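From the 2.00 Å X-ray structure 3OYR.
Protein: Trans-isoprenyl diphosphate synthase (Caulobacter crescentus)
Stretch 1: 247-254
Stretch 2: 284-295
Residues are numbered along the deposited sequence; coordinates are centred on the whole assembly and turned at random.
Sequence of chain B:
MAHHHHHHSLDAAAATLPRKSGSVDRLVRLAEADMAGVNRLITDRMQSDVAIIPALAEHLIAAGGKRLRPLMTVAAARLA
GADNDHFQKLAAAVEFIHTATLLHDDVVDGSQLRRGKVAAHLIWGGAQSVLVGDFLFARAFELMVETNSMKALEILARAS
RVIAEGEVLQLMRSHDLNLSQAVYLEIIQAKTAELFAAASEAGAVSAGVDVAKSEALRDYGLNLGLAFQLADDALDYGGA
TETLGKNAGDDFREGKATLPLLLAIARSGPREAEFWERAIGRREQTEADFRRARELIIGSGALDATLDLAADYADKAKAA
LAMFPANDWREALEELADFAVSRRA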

# COMPACT_ATOMS: atom_id res chain seq x y z
N ASN B 247 -1.02 -5.68 -22.85
CA ASN B 247 -0.71 -5.05 -24.13
C ASN B 247 0.77 -4.80 -24.38
O ASN B 247 1.42 -4.06 -23.64
CB ASN B 247 -1.51 -3.75 -24.30
CG ASN B 247 -3.01 -4.00 -24.37
OD1 ASN B 247 -3.81 -3.35 -23.69
ND2 ASN B 247 -3.39 -4.98 -25.17
N ALA B 248 1.29 -5.44 -25.43
CA ALA B 248 2.59 -5.09 -26.00
C ALA B 248 2.54 -3.62 -26.39
O ALA B 248 1.55 -3.17 -26.96
CB ALA B 248 2.89 -5.95 -27.23
N GLY B 249 3.59 -2.87 -26.05
CA GLY B 249 3.64 -1.45 -26.40
C GLY B 249 3.14 -0.46 -25.36
O GLY B 249 3.11 0.75 -25.62
N ASP B 250 2.76 -0.95 -24.18
CA ASP B 250 2.39 -0.07 -23.06
C ASP B 250 3.47 0.97 -22.74
O ASP B 250 3.15 2.13 -22.60
CB ASP B 250 1.99 -0.85 -21.80
CG ASP B 250 0.51 -1.26 -21.79
OD1 ASP B 250 -0.23 -0.86 -22.72
OD2 ASP B 250 0.09 -1.97 -20.84
N ASP B 251 4.74 0.54 -22.65
CA ASP B 251 5.86 1.46 -22.35
C ASP B 251 5.95 2.55 -23.41
O ASP B 251 5.97 3.74 -23.09
CB ASP B 251 7.22 0.74 -22.25
CG ASP B 251 7.29 -0.30 -21.10
OD1 ASP B 251 6.55 -0.19 -20.09
OD2 ASP B 251 8.11 -1.23 -21.23
N PHE B 252 5.97 2.13 -24.68
CA PHE B 252 6.04 3.06 -25.80
C PHE B 252 4.87 4.05 -25.81
O PHE B 252 5.09 5.25 -25.89
CB PHE B 252 6.16 2.34 -27.16
CG PHE B 252 6.32 3.29 -28.32
CD1 PHE B 252 7.54 3.93 -28.54
CD2 PHE B 252 5.24 3.58 -29.15
CE1 PHE B 252 7.69 4.84 -29.59
CE2 PHE B 252 5.38 4.49 -30.21
CZ PHE B 252 6.62 5.11 -30.43
N ARG B 253 3.65 3.54 -25.69
CA ARG B 253 2.47 4.40 -25.64
C ARG B 253 2.36 5.29 -24.38
O ARG B 253 1.70 6.33 -24.43
CB ARG B 253 1.19 3.59 -25.91
CG ARG B 253 0.93 3.35 -27.40
CD ARG B 253 -0.32 2.53 -27.67
NE ARG B 253 -0.03 1.10 -27.78
CZ ARG B 253 -0.16 0.22 -26.79
NH1 ARG B 253 -0.59 0.61 -25.60
NH2 ARG B 253 0.14 -1.06 -26.99
N GLU B 254 3.00 4.90 -23.27
CA GLU B 254 3.10 5.74 -22.06
C GLU B 254 4.19 6.80 -22.19
O GLU B 254 4.27 7.72 -21.37
CB GLU B 254 3.39 4.90 -20.80
CG GLU B 254 2.20 4.16 -20.21
CD GLU B 254 2.57 2.80 -19.57
OE1 GLU B 254 1.77 1.85 -19.70
OE2 GLU B 254 3.66 2.68 -18.95
N GLU B 284 3.55 12.59 -28.89
CA GLU B 284 2.52 12.69 -29.93
C GLU B 284 2.53 11.42 -30.77
O GLU B 284 3.54 11.10 -31.39
CB GLU B 284 2.77 13.92 -30.80
CG GLU B 284 2.97 15.22 -30.02
CD GLU B 284 3.34 16.40 -30.90
OE1 GLU B 284 2.59 16.69 -31.86
OE2 GLU B 284 4.37 17.05 -30.64
N GLN B 285 1.40 10.70 -30.79
CA GLN B 285 1.39 9.32 -31.29
C GLN B 285 0.14 8.84 -32.04
O GLN B 285 -0.96 9.35 -31.86
CB GLN B 285 1.64 8.35 -30.13
CG GLN B 285 3.10 8.13 -29.83
CD GLN B 285 3.30 7.08 -28.77
OE1 GLN B 285 2.54 6.12 -28.68
NE2 GLN B 285 4.34 7.26 -27.97
N THR B 286 0.37 7.83 -32.88
CA THR B 286 -0.68 6.95 -33.41
C THR B 286 -0.25 5.51 -33.15
O THR B 286 0.78 5.27 -32.50
CB THR B 286 -0.91 7.15 -34.92
OG1 THR B 286 0.36 7.28 -35.59
CG2 THR B 286 -1.77 8.38 -35.19
N GLU B 287 -1.02 4.56 -33.66
CA GLU B 287 -0.67 3.14 -33.57
C GLU B 287 0.50 2.79 -34.48
O GLU B 287 1.27 1.87 -34.18
CB GLU B 287 -1.88 2.28 -33.91
CG GLU B 287 -3.02 2.39 -32.92
CD GLU B 287 -4.33 1.90 -33.50
OE1 GLU B 287 -4.86 2.57 -34.41
OE2 GLU B 287 -4.83 0.85 -33.04
N ALA B 288 0.62 3.52 -35.59
CA ALA B 288 1.69 3.34 -36.58
C ALA B 288 3.08 3.63 -36.02
O ALA B 288 4.07 3.02 -36.45
CB ALA B 288 1.42 4.19 -37.82
N ASP B 289 3.15 4.57 -35.07
CA ASP B 289 4.40 4.91 -34.38
C ASP B 289 4.98 3.71 -33.61
O ASP B 289 6.20 3.53 -33.57
CB ASP B 289 4.22 6.12 -33.45
CG ASP B 289 4.03 7.43 -34.20
OD1 ASP B 289 2.98 8.08 -34.01
OD2 ASP B 289 4.92 7.83 -34.99
N PHE B 290 4.10 2.90 -33.01
CA PHE B 290 4.54 1.69 -32.29
C PHE B 290 5.15 0.64 -33.21
O PHE B 290 6.21 0.10 -32.90
CB PHE B 290 3.44 1.08 -31.40
CG PHE B 290 3.83 -0.25 -30.79
CD1 PHE B 290 4.94 -0.35 -29.94
CD2 PHE B 290 3.12 -1.40 -31.10
CE1 PHE B 290 5.33 -1.58 -29.42
CE2 PHE B 290 3.49 -2.64 -30.56
CZ PHE B 290 4.60 -2.73 -29.72
N ARG B 291 4.49 0.36 -34.33
CA ARG B 291 5.01 -0.59 -35.32
C ARG B 291 6.38 -0.17 -35.86
O ARG B 291 7.24 -1.02 -36.05
CB ARG B 291 4.03 -0.77 -36.48
CG ARG B 291 3.02 -1.91 -36.30
CD ARG B 291 1.71 -1.44 -35.66
NE ARG B 291 1.03 -0.42 -36.47
CZ ARG B 291 -0.25 -0.07 -36.33
NH1 ARG B 291 -1.02 -0.67 -35.43
NH2 ARG B 291 -0.77 0.87 -37.11
N ARG B 292 6.56 1.13 -36.08
CA ARG B 292 7.84 1.70 -36.49
C ARG B 292 8.92 1.52 -35.41
O ARG B 292 10.06 1.16 -35.72
CB ARG B 292 7.69 3.18 -36.84
N ALA B 293 8.54 1.75 -34.16
CA ALA B 293 9.46 1.59 -33.02
C ALA B 293 9.87 0.13 -32.79
O ALA B 293 11.06 -0.16 -32.64
CB ALA B 293 8.84 2.18 -31.75
N ARG B 294 8.88 -0.77 -32.79
CA ARG B 294 9.10 -2.21 -32.66
C ARG B 294 10.09 -2.76 -33.69
O ARG B 294 10.96 -3.56 -33.35
CB ARG B 294 7.75 -2.96 -32.71
CG ARG B 294 7.82 -4.44 -33.11
CD ARG B 294 6.43 -5.08 -33.22
NE ARG B 294 6.04 -5.69 -31.95
CZ ARG B 294 4.89 -6.32 -31.72
NH1 ARG B 294 4.65 -6.83 -30.51
NH2 ARG B 294 3.97 -6.43 -32.68
N GLU B 295 9.98 -2.30 -34.94
CA GLU B 295 10.89 -2.70 -36.00
C GLU B 295 12.32 -2.18 -35.78
O GLU B 295 13.29 -2.93 -35.92
CB GLU B 295 10.36 -2.29 -37.38
CG GLU B 295 9.10 -3.03 -37.84
CD GLU B 295 9.30 -4.52 -38.10
OE1 GLU B 295 8.30 -5.27 -38.03
OE2 GLU B 295 10.44 -4.95 -38.38

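The contact between the two stretches buries 434 Å² in total and is chiefly apolar, with one hydrogen bond across it. Along stretch 2 it begins at Gln285, in the loop before helix 287-295. The CA-to-CB bond of Gln285 points toward stretch 1, and Gln285 NE2 donates a nearly linear hydrogen bond to the backbone O of Phe252 (3.0 Å, 174°). The same amide lies over one face of the Phe252 ring, while OE1 packs 3.5 Å from CG of Arg253. A long, polar side chain suits this place because it reaches a carbonyl on the other stretch and still covers an aromatic ring.

Thr286 faces away, but its N donates to OD1 of Asp289 (2.9 Å), and its OG1 lies 3.2 Å from the same OD1 in a second hydrogen bond. The carboxylate of Asp289 is thus held by Thr286, its end leading away from stretch 1, while Asp289 CB meets Phe252 CE2 at 3.8 Å.

Phe290 is buried. Its CB packs 3.8 Å from CD2 of Phe252, and its ring, with chi1 in t, lies against the turn at 247-250. Gly249 CA sits over one face, 3.5 Å from Phe290 CE1, in a CH-pi contact. Glycine fits here twice over: its phi/psi of 94/3 would jam a CB against the preceding carbonyl, and an ideal CB would lie only 3.1 Å from Phe290 CE1. Ala248 CB adds a looser contact with Phe290 CZ at 4.4 Å.

One turn later, Ala293 points its CB at the Phe252 face opposite Gln285 NE2, 3.6 Å from CE1. Its small methyl lets the large ring, also t at chi1, lie close to the helix. Arg294 closes the contact: its CA-to-CB bond points sideways, but the chain, t at chi1 and chi2 and bent at chi3 (-92°), brings Arg294 NH1 to 3.8 Å from Ala248 CB.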